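Local coordinates for cytosolic phospholipase A2 delta (Homo sapiens, PDB 5IZ5), which catalyses the calcium-dependent hydrolysis of glycerophospholipids at the sn-2 position, releasing a fatty acid with a preference for linoleic acid, at residues B[157-162]-B[620-625]; B[255-260]-B[271-276]; B[296-301]-B[358-363]; B[395-400]-B[777-782]. The protein carries 3 engineered substitutions. One frame throughout, in Å; residues are numbered along the deposited sequence.

Interaction 1 (B[157-162]-B[620-625]); sequences NKVIVA and CSHKDF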
loop_
_atom_site.group_PDB
_atom_site.type_symbol
_atom_site.label_atom_id
_atom_site.label_comp_id
_atom_site.label_asym_id
_atom_site.label_seq_id
_atom_site.Cartn_x
_atom_site.Cartn_y
_atom_site.Cartn_z
ATOM N N ASN B 157 -16.656 -8.826 -1.590
ATOM C CA ASN B 157 -15.920 -9.705 -2.498
ATOM C C ASN B 157 -15.554 -11.016 -1.778
ATOM O O ASN B 157 -14.648 -11.732 -2.202
ATOM C CB ASN B 157 -14.657 -9.028 -3.024
ATOM C CG ASN B 157 -13.715 -8.599 -1.914
ATOM O OD1 ASN B 157 -13.885 -8.975 -0.751
ATOM N ND2 ASN B 157 -12.703 -7.822 -2.273
ATOM N N LYS B 158 -16.252 -11.287 -0.672
ATOM C CA LYS B 158 -16.073 -12.474 0.181
ATOM C C LYS B 158 -14.857 -12.428 1.117
ATOM O O LYS B 158 -14.617 -13.385 1.852
ATOM C CB LYS B 158 -16.073 -13.768 -0.644
ATOM C CG LYS B 158 -17.330 -13.970 -1.476
ATOM C CD LYS B 158 -18.584 -13.971 -0.618
ATOM C CE LYS B 158 -19.815 -14.225 -1.479
ATOM N NZ LYS B 158 -20.811 -15.139 -0.855
ATOM N N VAL B 159 -14.106 -11.326 1.108
ATOM C CA VAL B 159 -13.069 -11.110 2.133
ATOM C C VAL B 159 -13.288 -9.770 2.846
ATOM O O VAL B 159 -13.247 -9.718 4.066
ATOM C CB VAL B 159 -11.614 -11.328 1.628
ATOM C CG1 VAL B 159 -11.584 -12.005 0.269
ATOM C CG2 VAL B 159 -10.798 -10.050 1.645
ATOM N N ILE B 160 -13.571 -8.714 2.088
ATOM C CA ILE B 160 -13.936 -7.420 2.645
ATOM C C ILE B 160 -15.438 -7.232 2.502
ATOM O O ILE B 160 -15.990 -7.567 1.462
ATOM C CB ILE B 160 -13.251 -6.281 1.856
ATOM C CG1 ILE B 160 -11.754 -6.181 2.201
ATOM C CG2 ILE B 160 -13.955 -4.942 2.045
ATOM C CD1 ILE B 160 -11.432 -5.895 3.652
ATOM N N VAL B 161 -16.068 -6.653 3.525
ATOM C CA VAL B 161 -17.498 -6.362 3.542
ATOM C C VAL B 161 -17.734 -4.873 3.772
ATOM O O VAL B 161 -17.197 -4.270 4.708
ATOM C CB VAL B 161 -18.228 -7.104 4.681
ATOM C CG1 VAL B 161 -19.706 -6.731 4.717
ATOM C CG2 VAL B 161 -18.075 -8.609 4.534
ATOM N N ALA B 162 -18.555 -4.297 2.905
ATOM C CA ALA B 162 -19.077 -2.963 3.098
ATOM C C ALA B 162 -20.449 -3.084 3.766
ATOM O O ALA B 162 -21.407 -3.626 3.185
ATOM C CB ALA B 162 -19.182 -2.258 1.767
ATOM N N CYS B 620 -10.785 -15.914 5.818
ATOM C CA CYS B 620 -9.600 -16.791 5.888
ATOM C C CYS B 620 -9.544 -17.880 4.837
ATOM O O CYS B 620 -8.473 -18.178 4.317
ATOM C CB CYS B 620 -9.490 -17.474 7.245
ATOM S SG CYS B 620 -8.496 -16.559 8.408
ATOM N N SER B 621 -10.689 -18.487 4.552
ATOM C CA SER B 621 -10.768 -19.586 3.609
ATOM C C SER B 621 -11.177 -19.080 2.221
ATOM O O SER B 621 -12.104 -19.616 1.603
ATOM C CB SER B 621 -11.796 -20.599 4.108
ATOM O OG SER B 621 -13.105 -20.054 4.056
ATOM N N HIS B 622 -10.506 -18.031 1.753
ATOM C CA HIS B 622 -10.700 -17.508 0.413
ATOM C C HIS B 622 -9.370 -17.659 -0.308
ATOM O O HIS B 622 -8.320 -17.366 0.257
ATOM C CB HIS B 622 -11.138 -16.043 0.471
ATOM C CG HIS B 622 -11.368 -15.416 -0.870
ATOM N ND1 HIS B 622 -10.368 -14.809 -1.600
ATOM C CD2 HIS B 622 -12.494 -15.295 -1.609
ATOM C CE1 HIS B 622 -10.866 -14.350 -2.732
ATOM N NE2 HIS B 622 -12.157 -14.629 -2.762
ATOM N N LYS B 623 -9.411 -18.103 -1.558
ATOM C CA LYS B 623 -8.192 -18.509 -2.253
ATOM C C LYS B 623 -7.160 -17.398 -2.318
ATOM O O LYS B 623 -5.976 -17.615 -2.076
ATOM C CB LYS B 623 -8.513 -18.944 -3.677
ATOM C CG LYS B 623 -9.229 -20.277 -3.773
ATOM C CD LYS B 623 -9.679 -20.564 -5.200
ATOM C CE LYS B 623 -10.202 -21.984 -5.348
ATOM N NZ LYS B 623 -10.831 -22.208 -6.682
ATOM N N ASP B 624 -7.613 -16.208 -2.681
ATOM C CA ASP B 624 -6.699 -15.087 -2.870
ATOM C C ASP B 624 -6.206 -14.449 -1.579
ATOM O O ASP B 624 -5.059 -14.026 -1.519
ATOM C CB ASP B 624 -7.330 -14.036 -3.765
ATOM C CG ASP B 624 -7.739 -14.599 -5.107
ATOM O OD1 ASP B 624 -6.937 -15.345 -5.704
ATOM O OD2 ASP B 624 -8.863 -14.307 -5.558
ATOM N N PHE B 625 -7.038 -14.390 -0.546
ATOM C CA PHE B 625 -6.592 -13.860 0.740
ATOM C C PHE B 625 -5.570 -14.837 1.324
ATOM O O PHE B 625 -4.512 -14.438 1.818
ATOM C CB PHE B 625 -7.760 -13.706 1.717
ATOM C CG PHE B 625 -7.336 -13.265 3.083
ATOM C CD1 PHE B 625 -7.164 -11.922 3.358
ATOM C CD2 PHE B 625 -7.071 -14.194 4.085
ATOM C CE1 PHE B 625 -6.752 -11.502 4.609
ATOM C CE2 PHE B 625 -6.661 -13.781 5.336
ATOM C CZ PHE B 625 -6.495 -12.433 5.598
HETATM O O HOH W 1 -14.121 -13.116 -4.506
#
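H622, at the N-cap position of helix 623-628, turns its imidazole to V159: CG1 of V159 stands over the ring centre, 3.6 Å from the centroid of the H622 ring and 14° off its normal, so the contact is CH-pi. CG of H622 lies anti to its backbone N (chi1 -180°), extending a CB that already heads for the 157-159 turn, and the two side chains cross at about a right angle. CB of K158 adds a looser touch, 4.0 Å from CD2 of H622. The polar link runs through a water, which donates to O of N157 at 2.7 Å and is hydrogen-bonded to NE2 of H622 at 3.0 Å. An alanine in place of H622 would probably leave this water without its link to the helix side and open a gap beside CG1 of V159. Three residues on, F625 brings CB to 4.4 Å from CG1 of V159, while its ring meets Y619 edge-to-face. F288 packs on N157, V159 and the H622 ring, and the backbone of V159 bonds to H616. OD1 of N157 accepts from N of V159 (3.0 Å) and N of I160 (2.9 Å), an Asx turn and Asx motif. With no direct hydrogen bond between the two segments, their fit rests mainly on apolar packing and one bridging water, the Asx turn holding V159 in place against the ring.

Interaction 2 (B[255-260]-B[271-276]); sequences KEVTMD and LQLKAE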
loop_
_atom_site.group_PDB
_atom_site.type_symbol
_atom_site.label_atom_id
_atom_site.label_comp_id
_atom_site.label_asym_id
_atom_site.label_seq_id
_atom_site.Cartn_x
_atom_site.Cartn_y
_atom_site.Cartn_z
ATOM N N LYS B 255 -36.407 9.500 7.870
ATOM C CA LYS B 255 -37.311 10.303 8.671
ATOM C C LYS B 255 -36.808 11.733 8.711
ATOM O O LYS B 255 -35.679 12.019 8.310
ATOM C CB LYS B 255 -37.355 9.762 10.087
ATOM C CG LYS B 255 -36.048 9.933 10.827
ATOM C CD LYS B 255 -36.153 9.353 12.205
ATOM C CE LYS B 255 -34.955 9.706 13.028
ATOM N NZ LYS B 255 -35.161 9.185 14.396
ATOM N N GLU B 256 -37.647 12.611 9.246
ATOM C CA GLU B 256 -37.371 14.037 9.259
ATOM C C GLU B 256 -37.866 14.639 10.562
ATOM O O GLU B 256 -39.053 14.557 10.869
ATOM C CB GLU B 256 -38.075 14.683 8.064
ATOM C CG GLU B 256 -37.575 16.080 7.692
ATOM C CD GLU B 256 -37.481 16.304 6.183
ATOM O OE1 GLU B 256 -38.088 15.535 5.407
ATOM O OE2 GLU B 256 -36.787 17.256 5.760
ATOM N N VAL B 257 -36.953 15.234 11.323
ATOM C CA VAL B 257 -37.293 15.818 12.615
ATOM C C VAL B 257 -36.857 17.273 12.653
ATOM O O VAL B 257 -35.855 17.648 12.037
ATOM C CB VAL B 257 -36.638 15.035 13.773
ATOM C CG1 VAL B 257 -36.762 15.782 15.095
ATOM C CG2 VAL B 257 -37.272 13.661 13.891
ATOM N N THR B 258 -37.647 18.081 13.358
ATOM C CA THR B 258 -37.295 19.450 13.688
ATOM C C THR B 258 -37.283 19.540 15.193
ATOM O O THR B 258 -38.223 19.100 15.858
ATOM C CB THR B 258 -38.321 20.470 13.177
ATOM O OG1 THR B 258 -38.606 20.216 11.803
ATOM C CG2 THR B 258 -37.791 21.900 13.338
ATOM N N MET B 259 -36.224 20.107 15.743
ATOM C CA MET B 259 -36.238 20.430 17.158
ATOM C C MET B 259 -35.455 21.688 17.455
ATOM O O MET B 259 -34.564 22.102 16.701
ATOM C CB MET B 259 -35.739 19.268 18.013
ATOM C CG MET B 259 -36.855 18.412 18.596
ATOM S SD MET B 259 -36.287 17.162 19.771
ATOM C CE MET B 259 -37.744 16.133 19.929
ATOM N N ASP B 260 -35.823 22.287 18.576
ATOM C CA ASP B 260 -35.240 23.529 19.009
ATOM C C ASP B 260 -34.250 23.228 20.127
ATOM O O ASP B 260 -34.635 22.758 21.193
ATOM C CB ASP B 260 -36.345 24.479 19.466
ATOM C CG ASP B 260 -37.331 24.810 18.351
ATOM O OD1 ASP B 260 -38.542 24.888 18.634
ATOM O OD2 ASP B 260 -36.905 24.980 17.189
ATOM N N LEU B 271 -33.072 23.301 14.537
ATOM C CA LEU B 271 -32.347 22.421 13.627
ATOM C C LEU B 271 -33.298 21.453 12.963
ATOM O O LEU B 271 -34.263 20.995 13.571
ATOM C CB LEU B 271 -31.262 21.627 14.360
ATOM C CG LEU B 271 -29.886 22.252 14.529
ATOM C CD1 LEU B 271 -29.871 23.760 14.412
ATOM C CD2 LEU B 271 -29.309 21.859 15.866
ATOM N N GLN B 272 -32.994 21.133 11.711
ATOM C CA GLN B 272 -33.764 20.170 10.947
ATOM C C GLN B 272 -32.866 19.015 10.539
ATOM O O GLN B 272 -31.822 19.202 9.913
ATOM C CB GLN B 272 -34.400 20.839 9.733
ATOM C CG GLN B 272 -35.485 21.825 10.132
ATOM C CD GLN B 272 -36.092 22.569 8.958
ATOM O OE1 GLN B 272 -36.060 23.802 8.894
ATOM N NE2 GLN B 272 -36.647 21.823 8.019
ATOM N N LEU B 273 -33.251 17.803 10.902
ATOM C CA LEU B 273 -32.441 16.690 10.437
ATOM C C LEU B 273 -33.239 15.588 9.766
ATOM O O LEU B 273 -34.385 15.304 10.131
ATOM C CB LEU B 273 -31.454 16.165 11.493
ATOM C CG LEU B 273 -31.767 15.470 12.803
ATOM C CD1 LEU B 273 -32.594 16.337 13.731
ATOM C CD2 LEU B 273 -32.422 14.123 12.575
ATOM N N LYS B 274 -32.615 15.007 8.740
ATOM C CA LYS B 274 -33.179 13.876 8.035
ATOM C C LYS B 274 -32.148 12.774 7.855
ATOM O O LYS B 274 -31.084 12.988 7.269
ATOM C CB LYS B 274 -33.730 14.292 6.668
ATOM C CG LYS B 274 -34.099 13.102 5.780
ATOM C CD LYS B 274 -35.498 13.191 5.181
ATOM C CE LYS B 274 -35.951 11.838 4.643
ATOM N NZ LYS B 274 -37.364 11.861 4.171
ATOM N N ALA B 275 -32.502 11.593 8.350
ATOM C CA ALA B 275 -31.713 10.394 8.164
ATOM C C ALA B 275 -32.200 9.697 6.903
ATOM O O ALA B 275 -33.405 9.562 6.686
ATOM C CB ALA B 275 -31.858 9.480 9.366
ATOM N N GLU B 276 -31.256 9.257 6.080
ATOM C CA GLU B 276 -31.560 8.637 4.800
ATOM C C GLU B 276 -30.575 7.499 4.549
ATOM O O GLU B 276 -29.462 7.505 5.075
ATOM C CB GLU B 276 -31.472 9.683 3.678
ATOM C CG GLU B 276 -32.680 9.719 2.755
ATOM C CD GLU B 276 -32.544 10.759 1.655
ATOM O OE1 GLU B 276 -31.401 11.050 1.230
ATOM O OE2 GLU B 276 -33.587 11.288 1.212
#
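V257 and L273 sit opposite each other where the pairing is tightest: N of V257 donates to O of L273 at 2.8 Å with an N-H...O angle of 170°, and N of L273 returns an equally short bond to O of V257. On the same face CB of V257 lies 4.2 Å from CD1 of L273. The CG of L273 stands between its own N and carbonyl carbon (chi1 67°), and its CD1 comes nearer to V257. L271 packs on V170 and L172, and L273 on L168 and V170, all of strand 160-172. The pairing slackens toward K255, where N of A275 reaches O of K255 only weakly; the ammonium of K255 is bonded to O of P247. The other face, with E256, T258, Q272 and K274, is looser and largely open to solvent. T258 and Q272 lie side by side, pointing the same way, with OG1 of T258 3.9 Å from CG of Q272. The aliphatic chain of K274 lies against the backbone oxygen of K255, CG 3.2 Å from that O, and NZ forms a long salt bridge to OE1 of E256 at 3.9 Å. An alanine in place of K274 would probably cost E256 this long ion pair and leave O of K255 less covered. The 163° between strand directions shows antiparallel pairing, and strands 255-263 and 266-277 follow directly in the chain: a beta hairpin, consistent with the proposed second C2 domain.

Interaction 3 (B[296-301]-B[358-363]); sequences AFLSRR and VTYFSG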
loop_
_atom_site.group_PDB
_atom_site.type_symbol
_atom_site.label_atom_id
_atom_site.label_comp_id
_atom_site.label_asym_id
_atom_site.label_seq_id
_atom_site.Cartn_x
_atom_site.Cartn_y
_atom_site.Cartn_z
ATOM N N ALA B 296 -10.263 -4.029 -20.868
ATOM C CA ALA B 296 -10.347 -3.288 -22.122
ATOM C C ALA B 296 -8.958 -3.020 -22.683
ATOM O O ALA B 296 -8.727 -3.165 -23.883
ATOM C CB ALA B 296 -11.101 -1.985 -21.921
ATOM N N PHE B 297 -8.025 -2.640 -21.816
ATOM C CA PHE B 297 -6.652 -2.426 -22.256
ATOM C C PHE B 297 -6.075 -3.695 -22.888
ATOM O O PHE B 297 -5.370 -3.623 -23.890
ATOM C CB PHE B 297 -5.750 -1.968 -21.105
ATOM C CG PHE B 297 -4.286 -2.114 -21.401
ATOM C CD1 PHE B 297 -3.620 -1.146 -22.124
ATOM C CD2 PHE B 297 -3.588 -3.240 -20.992
ATOM C CE1 PHE B 297 -2.280 -1.278 -22.422
ATOM C CE2 PHE B 297 -2.245 -3.384 -21.286
ATOM C CZ PHE B 297 -1.588 -2.400 -22.001
ATOM N N LEU B 298 -6.353 -4.845 -22.288
ATOM C CA LEU B 298 -5.794 -6.097 -22.776
ATOM C C LEU B 298 -6.227 -6.388 -24.207
ATOM O O LEU B 298 -5.400 -6.798 -25.032
ATOM C CB LEU B 298 -6.163 -7.268 -21.864
ATOM C CG LEU B 298 -5.450 -7.282 -20.508
ATOM C CD1 LEU B 298 -6.015 -8.395 -19.641
ATOM C CD2 LEU B 298 -3.939 -7.436 -20.663
ATOM N N SER B 299 -7.512 -6.178 -24.495
ATOM C CA SER B 299 -8.026 -6.343 -25.862
ATOM C C SER B 299 -7.298 -5.421 -26.829
ATOM O O SER B 299 -6.877 -5.850 -27.899
ATOM C CB SER B 299 -9.549 -6.134 -25.924
ATOM O OG SER B 299 -9.933 -4.775 -25.733
ATOM N N ARG B 300 -7.111 -4.166 -26.434
ATOM C CA ARG B 300 -6.361 -3.214 -27.244
ATOM C C ARG B 300 -4.899 -3.640 -27.417
ATOM O O ARG B 300 -4.377 -3.658 -28.536
ATOM C CB ARG B 300 -6.457 -1.811 -26.624
ATOM C CG ARG B 300 -7.832 -1.184 -26.777
ATOM C CD ARG B 300 -7.945 0.258 -26.316
ATOM N NE ARG B 300 -7.173 0.609 -25.113
ATOM C CZ ARG B 300 -7.667 0.681 -23.873
ATOM N NH1 ARG B 300 -8.940 0.405 -23.619
ATOM N NH2 ARG B 300 -6.872 1.033 -22.869
ATOM N N ARG B 301 -4.252 -4.023 -26.321
ATOM C CA ARG B 301 -2.828 -4.351 -26.349
ATOM C C ARG B 301 -2.547 -5.624 -27.147
ATOM O O ARG B 301 -1.556 -5.696 -27.861
ATOM C CB ARG B 301 -2.272 -4.490 -24.920
ATOM C CG ARG B 301 -0.766 -4.711 -24.829
ATOM C CD ARG B 301 0.017 -3.574 -25.462
ATOM N NE ARG B 301 1.457 -3.768 -25.355
ATOM C CZ ARG B 301 2.365 -2.961 -25.896
ATOM N NH1 ARG B 301 1.996 -1.887 -26.593
ATOM N NH2 ARG B 301 3.655 -3.230 -25.745
ATOM N N VAL B 358 5.230 -6.958 -25.447
ATOM C CA VAL B 358 5.104 -6.956 -23.986
ATOM C C VAL B 358 3.761 -6.385 -23.542
ATOM O O VAL B 358 3.386 -5.286 -23.945
ATOM C CB VAL B 358 6.235 -6.136 -23.334
ATOM C CG1 VAL B 358 6.097 -6.123 -21.814
ATOM C CG2 VAL B 358 7.592 -6.692 -23.740
ATOM N N THR B 359 3.050 -7.127 -22.699
ATOM C CA THR B 359 1.761 -6.683 -22.165
ATOM C C THR B 359 1.915 -5.924 -20.840
ATOM O O THR B 359 1.329 -4.852 -20.666
ATOM C CB THR B 359 0.793 -7.870 -21.984
ATOM O OG1 THR B 359 0.465 -8.406 -23.271
ATOM C CG2 THR B 359 -0.500 -7.439 -21.290
ATOM N N TYR B 360 2.712 -6.476 -19.924
ATOM C CA TYR B 360 2.868 -5.915 -18.580
ATOM C C TYR B 360 4.300 -5.482 -18.284
ATOM O O TYR B 360 5.258 -6.099 -18.747
ATOM C CB TYR B 360 2.445 -6.941 -17.544
ATOM C CG TYR B 360 0.968 -7.265 -17.542
ATOM C CD1 TYR B 360 0.028 -6.299 -17.211
ATOM C CD2 TYR B 360 0.517 -8.546 -17.840
ATOM C CE1 TYR B 360 -1.325 -6.593 -17.192
ATOM C CE2 TYR B 360 -0.833 -8.853 -17.821
ATOM C CZ TYR B 360 -1.751 -7.875 -17.499
ATOM O OH TYR B 360 -3.095 -8.169 -17.459
ATOM N N PHE B 361 4.436 -4.426 -17.487
ATOM C CA PHE B 361 5.741 -3.854 -17.157
ATOM C C PHE B 361 5.716 -3.469 -15.674
ATOM O O PHE B 361 5.133 -2.451 -15.304
ATOM C CB PHE B 361 6.004 -2.664 -18.095
ATOM C CG PHE B 361 7.343 -1.980 -17.917
ATOM C CD1 PHE B 361 8.324 -2.459 -17.051
ATOM C CD2 PHE B 361 7.623 -0.838 -18.656
ATOM C CE1 PHE B 361 9.532 -1.793 -16.917
ATOM C CE2 PHE B 361 8.831 -0.177 -18.531
ATOM C CZ PHE B 361 9.789 -0.656 -17.659
ATOM N N SER B 362 6.318 -4.312 -14.831
ATOM C CA SER B 362 6.348 -4.090 -13.382
ATOM C C SER B 362 7.728 -3.650 -12.899
ATOM O O SER B 362 8.765 -4.031 -13.468
ATOM C CB SER B 362 5.911 -5.341 -12.613
ATOM O OG SER B 362 6.917 -6.336 -12.629
ATOM N N GLY B 363 7.727 -2.844 -11.841
ATOM C CA GLY B 363 8.962 -2.338 -11.258
ATOM C C GLY B 363 8.802 -1.874 -9.821
ATOM O O GLY B 363 7.677 -1.640 -9.337
#
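R301 leaves its helix with CG anti to the backbone N (chi1 -175°), and a bend at chi2 of 59° sets CD on course for the segment 358-363. The guanidinium then grips O of V358 side-on with two nitrogens, NE at 2.8 Å and NH2 at 2.7 Å, and this oxygen lies only 8° out of the guanidinium plane. NH1 of R301 bonds to O of G459. The contact sets helix 292-313 against V358, T359 and Y360, by strand 360-363, which runs parallel to strands 327-331 and 463-471 in the mixed sheet of the catalytic alpha/beta domain and leads directly to the nucleophile S365. Beside the arginine, L298 puts CD2 3.5 Å from CG2 of T359, tighter than usual for two carbons. The same CD2 lies 3.4 Å from OH of Y360, whose hydroxyl is hydrogen-bonded to OE2 of E294. CG2 of T359 in turn stands over the centre of the Y360 ring. F297 offers its ring edge, with CE2 3.9 Å from O of T359, while CB of R301 lies over one of its faces.

Interaction 4 (B[395-400]-B[777-782]); sequences HLAKSK and YKEEDF. With SO4 (sulfate ion), chain M.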
loop_
_atom_site.group_PDB
_atom_site.type_symbol
_atom_site.label_atom_id
_atom_site.label_comp_id
_atom_site.label_asym_id
_atom_site.label_seq_id
_atom_site.Cartn_x
_atom_site.Cartn_y
_atom_site.Cartn_z
ATOM N N HIS B 395 20.779 14.774 -16.823
ATOM C CA HIS B 395 20.389 15.050 -15.440
ATOM C C HIS B 395 21.205 14.247 -14.445
ATOM O O HIS B 395 21.506 14.728 -13.357
ATOM C CB HIS B 395 18.890 14.811 -15.245
ATOM C CG HIS B 395 18.048 15.914 -15.804
ATOM N ND1 HIS B 395 17.941 17.139 -15.188
ATOM C CD2 HIS B 395 17.312 15.995 -16.936
ATOM C CE1 HIS B 395 17.159 17.924 -15.904
ATOM N NE2 HIS B 395 16.765 17.253 -16.971
ATOM N N LEU B 396 21.578 13.027 -14.816
ATOM C CA LEU B 396 22.389 12.200 -13.934
ATOM C C LEU B 396 23.840 12.713 -13.884
ATOM O O LEU B 396 24.551 12.475 -12.909
ATOM C CB LEU B 396 22.312 10.729 -14.354
ATOM C CG LEU B 396 22.501 9.642 -13.287
ATOM C CD1 LEU B 396 21.666 9.867 -12.039
ATOM C CD2 LEU B 396 22.159 8.286 -13.886
ATOM N N ALA B 397 24.252 13.449 -14.917
ATOM C CA ALA B 397 25.609 14.007 -15.009
ATOM C C ALA B 397 25.804 15.315 -14.245
ATOM O O ALA B 397 26.898 15.577 -13.752
ATOM C CB ALA B 397 25.999 14.202 -16.471
ATOM N N LYS B 398 24.762 16.138 -14.157
ATOM C CA LYS B 398 24.882 17.457 -13.519
ATOM C C LYS B 398 25.249 17.349 -12.039
ATOM O O LYS B 398 24.954 16.345 -11.387
ATOM C CB LYS B 398 23.583 18.254 -13.671
ATOM C CG LYS B 398 22.465 17.778 -12.758
ATOM C CD LYS B 398 21.119 18.357 -13.147
ATOM C CE LYS B 398 20.003 17.701 -12.350
ATOM N NZ LYS B 398 18.788 18.554 -12.315
ATOM N N SER B 399 25.880 18.396 -11.520
ATOM C CA SER B 399 26.314 18.421 -10.122
ATOM C C SER B 399 25.121 18.464 -9.174
ATOM O O SER B 399 24.255 19.323 -9.293
ATOM C CB SER B 399 27.213 19.629 -9.850
ATOM O OG SER B 399 27.443 19.785 -8.457
ATOM N N LYS B 400 25.099 17.541 -8.226
ATOM C CA LYS B 400 24.022 17.466 -7.255
ATOM C C LYS B 400 24.286 18.318 -6.025
ATOM O O LYS B 400 23.446 18.378 -5.137
ATOM C CB LYS B 400 23.755 16.014 -6.859
ATOM C CG LYS B 400 23.471 15.112 -8.053
ATOM C CD LYS B 400 22.320 15.636 -8.907
ATOM C CE LYS B 400 21.861 14.622 -9.942
ATOM N NZ LYS B 400 22.952 14.232 -10.880
ATOM N N TYR B 777 26.423 10.437 -12.203
ATOM C CA TYR B 777 27.117 9.559 -13.137
ATOM C C TYR B 777 27.813 10.422 -14.173
ATOM O O TYR B 777 27.173 11.251 -14.814
ATOM C CB TYR B 777 26.118 8.651 -13.864
ATOM C CG TYR B 777 25.591 7.450 -13.097
ATOM C CD1 TYR B 777 25.011 6.387 -13.778
ATOM C CD2 TYR B 777 25.673 7.366 -11.711
ATOM C CE1 TYR B 777 24.519 5.283 -13.104
ATOM C CE2 TYR B 777 25.185 6.261 -11.031
ATOM C CZ TYR B 777 24.605 5.224 -11.733
ATOM O OH TYR B 777 24.120 4.127 -11.058
ATOM N N LYS B 778 29.121 10.237 -14.336
ATOM C CA LYS B 778 29.826 10.799 -15.489
ATOM C C LYS B 778 29.214 10.176 -16.734
ATOM O O LYS B 778 28.905 8.984 -16.737
ATOM C CB LYS B 778 31.316 10.481 -15.422
ATOM C CG LYS B 778 32.051 11.214 -14.313
ATOM C CD LYS B 778 33.273 10.448 -13.824
ATOM C CE LYS B 778 34.312 10.264 -14.921
ATOM N NZ LYS B 778 35.598 9.763 -14.365
ATOM N N GLU B 779 29.011 10.976 -17.776
ATOM C CA GLU B 779 28.364 10.482 -18.999
ATOM C C GLU B 779 29.065 9.232 -19.517
ATOM O O GLU B 779 28.425 8.310 -20.020
ATOM C CB GLU B 779 28.314 11.570 -20.075
ATOM C CG GLU B 779 27.483 12.782 -19.663
ATOM C CD GLU B 779 26.825 13.512 -20.825
ATOM O OE1 GLU B 779 26.106 14.498 -20.565
ATOM O OE2 GLU B 779 27.010 13.108 -21.993
ATOM N N GLU B 780 30.383 9.209 -19.353
ATOM C CA GLU B 780 31.208 8.036 -19.616
ATOM C C GLU B 780 30.657 6.784 -18.924
ATOM O O GLU B 780 30.436 5.761 -19.570
ATOM C CB GLU B 780 32.635 8.313 -19.129
ATOM C CG GLU B 780 33.743 7.615 -19.897
ATOM C CD GLU B 780 35.129 7.944 -19.349
ATOM O OE1 GLU B 780 36.129 7.469 -19.936
ATOM O OE2 GLU B 780 35.222 8.674 -18.334
ATOM N N ASP B 781 30.437 6.875 -17.611
ATOM C CA ASP B 781 29.940 5.750 -16.805
ATOM C C ASP B 781 28.481 5.396 -17.093
ATOM O O ASP B 781 28.090 4.234 -17.000
ATOM C CB ASP B 781 30.094 6.044 -15.308
ATOM C CG ASP B 781 31.545 6.079 -14.855
ATOM O OD1 ASP B 781 32.389 5.395 -15.473
ATOM O OD2 ASP B 781 31.838 6.785 -13.868
ATOM N N PHE B 782 27.674 6.405 -17.410
ATOM C CA PHE B 782 26.281 6.188 -17.793
ATOM C C PHE B 782 26.212 5.334 -19.053
ATOM O O PHE B 782 25.504 4.325 -19.086
ATOM C CB PHE B 782 25.587 7.529 -18.046
ATOM C CG PHE B 782 24.147 7.404 -18.465
ATOM C CD1 PHE B 782 23.124 7.537 -17.533
ATOM C CD2 PHE B 782 23.810 7.161 -19.790
ATOM C CE1 PHE B 782 21.793 7.428 -17.911
ATOM C CE2 PHE B 782 22.481 7.052 -20.174
ATOM C CZ PHE B 782 21.472 7.187 -19.233
HETATM S S SO4 M . 28.069 16.354 -7.536
HETATM O O1 SO4 M . 28.906 16.291 -8.757
HETATM O O2 SO4 M . 26.877 15.491 -7.699
HETATM O O3 SO4 M . 28.860 15.899 -6.373
HETATM O O4 SO4 M . 27.636 17.746 -7.295
#
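The main chains of L396 and Y777 meet through one hydrogen bond, N of Y777 to O of L396 at 2.9 Å, with an N-H...O angle of 157° and the donor 44° out of the carbonyl plane. It joins the end of helix 386-397 to the residues leading into helix 779-794, within the catalytic phospholipase domain. Next to it CA of A397 makes a CA-H...O contact of 3.2 Å to O of Y777. The side chain of L396 takes CG anti to its N (chi1 -152°) and lies alongside Y777, pointing the same way. Its CD2 sits over one face of the Y777 ring, 3.8 Å from the centroid and offset toward the rim, a CH-pi contact. The same methyl meets the F782 ring at its edge, 3.8 Å from CD1, so one methyl touches the face of one ring and the edge of another. Y777 also packs edge-to-face on Y770 and touches R337 and T340 of helix 335-351, near the substrate-binding G335. On the more open flank CB of A397 rests 3.8 Å from CG of E779. The chain beyond the helix folds back on itself: NZ of K400 donates to O of H395 at 2.9 Å and to O of K398, and also bonds to O of M775. A sulfate, probably from the crystallisation liquor, is also bound by T776 and S581, and N of K400 donates to its O2 at 2.8 Å.

Interactions 1, 3 and 4 are largely buried, whereas interaction 2 keeps one face to solvent and lies farthest from the centre of the chain, its own centre about 40 Å away. Interactions 1 and 2 reach the same antiparallel sheet through the neighbouring strands 160-172 and 266-277, yet their centres are about 38 Å apart: one is a side-chain and water junction to the phospholipase part, the other regular backbone pairing. Interactions 3 and 4 both lie in the catalytic domain, with centres about 33 Å apart and no atoms touching. The first relies on an arginine gripping one backbone carbonyl, that of V358, the second on a leucine methyl that meets two aromatic rings and a single backbone bond.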